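Local coordinates for protein proline dipeptidase (Streptococcus agalactiae, PDB 3OOO) that probably hydrolyses dipeptides ending in proline as a manganese-dependent M24B-family peptidase, and is represented here by its creatinase/prolidase-type N-terminal domain, at residues E122-T125 / P126-N130; A20-D24 / P25-N29. One frame throughout, in Å; residues are numbered along the deposited sequence.

Both interactions are local turns in which a strand of the mixed sheet gives way to a helix that starts with proline: 20-24 leads from strand 19-22 into helix 25-32. Likewise, residues 122-125 lead from the edge strand 120-123 into the short helix 126-129. Interaction 2 is partly buried near the middle of the domain and has a true side-chain cap, Asp24 on Val26 N. Interaction 1 lies at the surface, where the N-cap Thr125 turns its hydroxyl to His11 and the Gln129 amide takes up the carbonyl of Leu124 in the connecting loop. The two meet at the Phe22 ring, whose CE1 lies 3.8 Å from Leu124 CD2.

Interaction 1: E122-T125 / P126-N130; sequences ENLT and PYIQN
Gln129 reaches back from the end of the single-turn helix 126-129 to the loop that enters it, where its amide NE2 donates to Leu124 O at 2.7 Å. Its CG stands anti to the carbonyl carbon and the chain runs extended beyond it, which carries the amide past Thr125 O. The carbonyl lies nearly in the plane of the Gln129 amide, whereas the donor stands above the carbonyl plane of Leu124, 46° out of it. Along the way Gln129 CG passes Leu124 CB at 3.9 Å. The Asn123 side chain crosses that of Gln129 at about a right angle, with the amide planes 42° apart and ND2 coming 3.5 Å from Gln129 NE2, while Asn123 OD1 accepts from Phe102 N.

On the other side Leu124 and Ile128 also cross almost perpendicularly, branch against branch, with Leu124 CD1 3.9 Å from Ile128 CG2; both residues rest on Phe22. Thr125, the N-cap residue, holds OG1 between its backbone N and carbonyl carbon. The hydroxyl therefore sits over Ile128 CG1, 3.5 Å away, and is hydrogen-bonded to His11 NE2 of helix 3-14.

The backbone closes the turn through Gln129 N to Thr125 O, 3.0 Å and nearly straight at 169°. Gln129 thus uses both its backbone and its side-chain N-H groups on two successive carbonyls, Thr125 O and Leu124 O. This double grip ties the single-turn helix to the chain that enters it, with aliphatic packing of Leu124 on Ile128 beside the polar bonds.

Interaction 2: A20-D24 / P25-N29; sequences AVFSD and PVTVN
Asp24 caps helix 25-32: its carboxylate OD1 accepts from Val26 N at 2.9 Å. The bond is bent, 143° at the hydrogen, and reaches OD1 from the anti side, 29° out of the carboxylate plane. With CG anti to the backbone N (chi1 -172°), the carboxylate lies by the first turn and OD1 also comes within 3.4 Å of Val26 CB. A negative group here would probably be favoured by the helix dipole. The main chain adds the first i to i+4 bond, Val28 N to Asp24 O, 2.8 Å long and almost linear, so Asp24 holds the helix start through side chain and carbonyl alike. Further polar bonds come from Glu101: its OE2 is hydrogen-bonded to the Thr27 hydroxyl, while OE1 accepts from the backbone N of Ser23 and of Asp24. One carboxylate thereby spans the two loop residues after the strand and the first turn of the helix.

Among the van der Waals contacts, Thr27 crosses Asp24 at about a right angle, its OG1 3.3 Å from Asp24 CB. On its other branch, Thr27 CG2 approaches the Phe22 ring obliquely at CD1, 3.6 Å away, and Val28 CG2 lies 4.1 Å from Phe22 CB. Val28 CG2 also comes within 3.4 Å of Asp24 O, so this methyl packs beside the carbonyl to which the N-H of Val28 is bonded.

Strand 19-22 runs between strands 44-48 and 97-100, bonded to Val47 and Leu45 on one and to Leu99 on the other. Phe22 also packs on Ile8 of helix 3-14 and on Leu124 and Ile128, while Ser23 lies on Phe44 and hydrogen-bonds Asn104 beyond the end of strand 97-100.

Interaction 1: E122-T125 / P126-N130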
loop_
_atom_site.group_PDB
_atom_site.type_symbol
_atom_site.label_atom_id
_atom_site.label_comp_id
_atom_site.label_asym_id
_atom_site.label_seq_id
_atom_site.Cartn_x
_atom_site.Cartn_y
_atom_site.Cartn_z
ATOM N N GLU A 122 3.388 11.181 6.622
ATOM C CA GLU A 122 3.235 10.263 7.740
ATOM C C GLU A 122 1.808 9.739 7.831
ATOM O O GLU A 122 0.886 10.290 7.212
ATOM C CB GLU A 122 3.702 10.887 9.061
ATOM C CG GLU A 122 2.951 12.115 9.515
ATOM C CD GLU A 122 3.530 12.696 10.796
ATOM O OE1 GLU A 122 4.753 12.956 10.838
ATOM O OE2 GLU A 122 2.762 12.895 11.760
ATOM N N ASN A 123 1.637 8.667 8.598
ATOM C CA ASN A 123 0.331 8.064 8.808
ATOM C C ASN A 123 -0.587 9.010 9.570
ATOM O O ASN A 123 -0.117 9.935 10.246
ATOM C CB ASN A 123 0.474 6.739 9.564
ATOM C CG ASN A 123 -0.811 5.932 9.590
ATOM O OD1 ASN A 123 -1.585 5.929 8.633
ATOM N ND2 ASN A 123 -1.043 5.241 10.699
ATOM N N LEU A 124 -1.890 8.773 9.445
ATOM C CA LEU A 124 -2.887 9.503 10.214
ATOM C C LEU A 124 -2.517 9.493 11.692
ATOM O O LEU A 124 -1.960 8.516 12.205
ATOM C CB LEU A 124 -4.272 8.879 10.039
ATOM C CG LEU A 124 -4.856 8.728 8.634
ATOM C CD1 LEU A 124 -6.250 8.118 8.754
ATOM C CD2 LEU A 124 -4.906 10.049 7.877
ATOM N N THR A 125 -2.824 10.596 12.363
ATOM C CA THR A 125 -2.622 10.721 13.795
ATOM C C THR A 125 -3.660 9.873 14.532
ATOM O O THR A 125 -4.696 9.528 13.958
ATOM C CB THR A 125 -2.790 12.179 14.230
ATOM O OG1 THR A 125 -4.049 12.662 13.749
ATOM C CG2 THR A 125 -1.667 13.040 13.677
ATOM N N PRO A 126 -3.390 9.523 15.805
ATOM C CA PRO A 126 -4.393 8.799 16.582
ATOM C C PRO A 126 -5.759 9.488 16.603
ATOM O O PRO A 126 -6.779 8.807 16.521
ATOM C CB PRO A 126 -3.783 8.764 17.982
ATOM C CG PRO A 126 -2.323 8.718 17.728
ATOM C CD PRO A 126 -2.098 9.590 16.515
ATOM N N TYR A 127 -5.777 10.819 16.685
ATOM C CA TYR A 127 -7.039 11.568 16.699
ATOM C C TYR A 127 -7.917 11.258 15.487
ATOM O O TYR A 127 -9.117 11.009 15.631
ATOM C CB TYR A 127 -6.797 13.079 16.815
ATOM C CG TYR A 127 -8.068 13.904 16.724
ATOM C CD1 TYR A 127 -8.978 13.936 17.779
ATOM C CD2 TYR A 127 -8.363 14.642 15.577
ATOM C CE1 TYR A 127 -10.142 14.686 17.698
ATOM C CE2 TYR A 127 -9.527 15.394 15.484
ATOM C CZ TYR A 127 -10.414 15.412 16.549
ATOM O OH TYR A 127 -11.569 16.154 16.468
ATOM N N ILE A 128 -7.319 11.276 14.297
ATOM C CA ILE A 128 -8.058 10.958 13.072
ATOM C C ILE A 128 -8.409 9.462 13.020
ATOM O O ILE A 128 -9.533 9.099 12.669
ATOM C CB ILE A 128 -7.295 11.396 11.791
ATOM C CG1 ILE A 128 -7.002 12.902 11.823
ATOM C CG2 ILE A 128 -8.103 11.051 10.536
ATOM C CD1 ILE A 128 -6.064 13.389 10.721
ATOM N N GLN A 129 -7.450 8.614 13.390
ATOM C CA GLN A 129 -7.635 7.157 13.394
ATOM C C GLN A 129 -8.829 6.724 14.242
ATOM O O GLN A 129 -9.606 5.854 13.839
ATOM C CB GLN A 129 -6.381 6.452 13.922
ATOM C CG GLN A 129 -5.199 6.404 12.961
ATOM C CD GLN A 129 -4.015 5.650 13.542
ATOM O OE1 GLN A 129 -4.146 4.506 13.982
ATOM N NE2 GLN A 129 -2.852 6.288 13.546
ATOM N N ASN A 130 -8.968 7.346 15.410
ATOM C CA ASN A 130 -9.926 6.914 16.426
ATOM C C ASN A 130 -11.282 7.626 16.399
ATOM O O ASN A 130 -12.116 7.399 17.281
ATOM C CB ASN A 130 -9.298 7.029 17.822
ATOM C CG ASN A 130 -8.024 6.204 17.966
ATOM O OD1 ASN A 130 -7.903 5.113 17.404
ATOM N ND2 ASN A 130 -7.068 6.727 18.722
#

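Interaction 2: A20-D24 / P25-N29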
loop_
_atom_site.group_PDB
_atom_site.type_symbol
_atom_site.label_atom_id
_atom_site.label_comp_id
_atom_site.label_asym_id
_atom_site.label_seq_id
_atom_site.Cartn_x
_atom_site.Cartn_y
_atom_site.Cartn_z
ATOM N N ALA A 20 -4.195 16.591 4.726
ATOM C CA ALA A 20 -4.447 15.162 4.894
ATOM C C ALA A 20 -5.042 14.628 3.601
ATOM O O ALA A 20 -5.895 15.267 2.979
ATOM C CB ALA A 20 -5.387 14.913 6.047
ATOM N N VAL A 21 -4.574 13.456 3.194
ATOM C CA VAL A 21 -5.042 12.830 1.965
ATOM C C VAL A 21 -5.674 11.497 2.326
ATOM O O VAL A 21 -4.989 10.597 2.823
ATOM C CB VAL A 21 -3.877 12.591 0.972
ATOM C CG1 VAL A 21 -4.386 11.947 -0.311
ATOM C CG2 VAL A 21 -3.147 13.892 0.652
ATOM N N PHE A 22 -6.978 11.381 2.104
ATOM C CA PHE A 22 -7.703 10.138 2.384
ATOM C C PHE A 22 -7.908 9.339 1.111
ATOM O O PHE A 22 -8.184 9.904 0.048
ATOM C CB PHE A 22 -9.034 10.437 3.075
ATOM C CG PHE A 22 -8.870 11.106 4.406
ATOM C CD1 PHE A 22 -8.623 10.347 5.544
ATOM C CD2 PHE A 22 -8.917 12.493 4.516
ATOM C CE1 PHE A 22 -8.446 10.952 6.779
ATOM C CE2 PHE A 22 -8.746 13.114 5.752
ATOM C CZ PHE A 22 -8.510 12.342 6.886
ATOM N N SER A 23 -7.744 8.024 1.217
ATOM C CA SER A 23 -7.811 7.150 0.044
ATOM C C SER A 23 -8.652 5.897 0.276
ATOM O O SER A 23 -9.088 5.261 -0.678
ATOM C CB SER A 23 -6.397 6.753 -0.387
ATOM O OG SER A 23 -5.696 6.114 0.667
ATOM N N ASP A 24 -8.853 5.529 1.538
ATOM C CA ASP A 24 -9.607 4.322 1.870
ATOM C C ASP A 24 -11.089 4.565 1.559
ATOM O O ASP A 24 -11.683 5.490 2.109
ATOM C CB ASP A 24 -9.387 3.988 3.356
ATOM C CG ASP A 24 -9.969 2.644 3.770
ATOM O OD1 ASP A 24 -11.013 2.220 3.241
ATOM O OD2 ASP A 24 -9.375 2.007 4.669
ATOM N N PRO A 25 -11.688 3.747 0.664
ATOM C CA PRO A 25 -13.104 3.911 0.321
ATOM C C PRO A 25 -14.017 3.944 1.551
ATOM O O PRO A 25 -14.988 4.692 1.579
ATOM C CB PRO A 25 -13.399 2.674 -0.538
ATOM C CG PRO A 25 -12.088 2.352 -1.171
ATOM C CD PRO A 25 -11.063 2.657 -0.108
ATOM N N VAL A 26 -13.683 3.155 2.566
ATOM C CA VAL A 26 -14.455 3.130 3.806
ATOM C C VAL A 26 -14.331 4.462 4.557
ATOM O O VAL A 26 -15.332 5.015 5.023
ATOM C CB VAL A 26 -14.037 1.933 4.697
ATOM C CG1 VAL A 26 -14.754 1.965 6.038
ATOM C CG2 VAL A 26 -14.316 0.617 3.977
ATOM N N THR A 27 -13.105 4.979 4.649
ATOM C CA THR A 27 -12.848 6.252 5.317
ATOM C C THR A 27 -13.533 7.402 4.586
ATOM O O THR A 27 -14.196 8.237 5.202
ATOM C CB THR A 27 -11.339 6.539 5.425
ATOM O OG1 THR A 27 -10.687 5.435 6.070
ATOM C CG2 THR A 27 -11.091 7.814 6.229
ATOM N N VAL A 28 -13.368 7.447 3.268
ATOM C CA VAL A 28 -13.982 8.503 2.467
ATOM C C VAL A 28 -15.507 8.486 2.613
ATOM O O VAL A 28 -16.137 9.540 2.759
ATOM C CB VAL A 28 -13.536 8.419 0.997
ATOM C CG1 VAL A 28 -14.322 9.397 0.135
ATOM C CG2 VAL A 28 -12.034 8.705 0.916
ATOM N N ASN A 29 -16.090 7.290 2.612
ATOM C CA ASN A 29 -17.528 7.147 2.816
ATOM C C ASN A 29 -17.962 7.608 4.208
ATOM O O ASN A 29 -18.984 8.275 4.349
ATOM C CB ASN A 29 -17.965 5.703 2.559
ATOM C CG ASN A 29 -19.471 5.536 2.584
ATOM O OD1 ASN A 29 -20.205 6.267 1.917
ATOM N ND2 ASN A 29 -19.939 4.556 3.347
#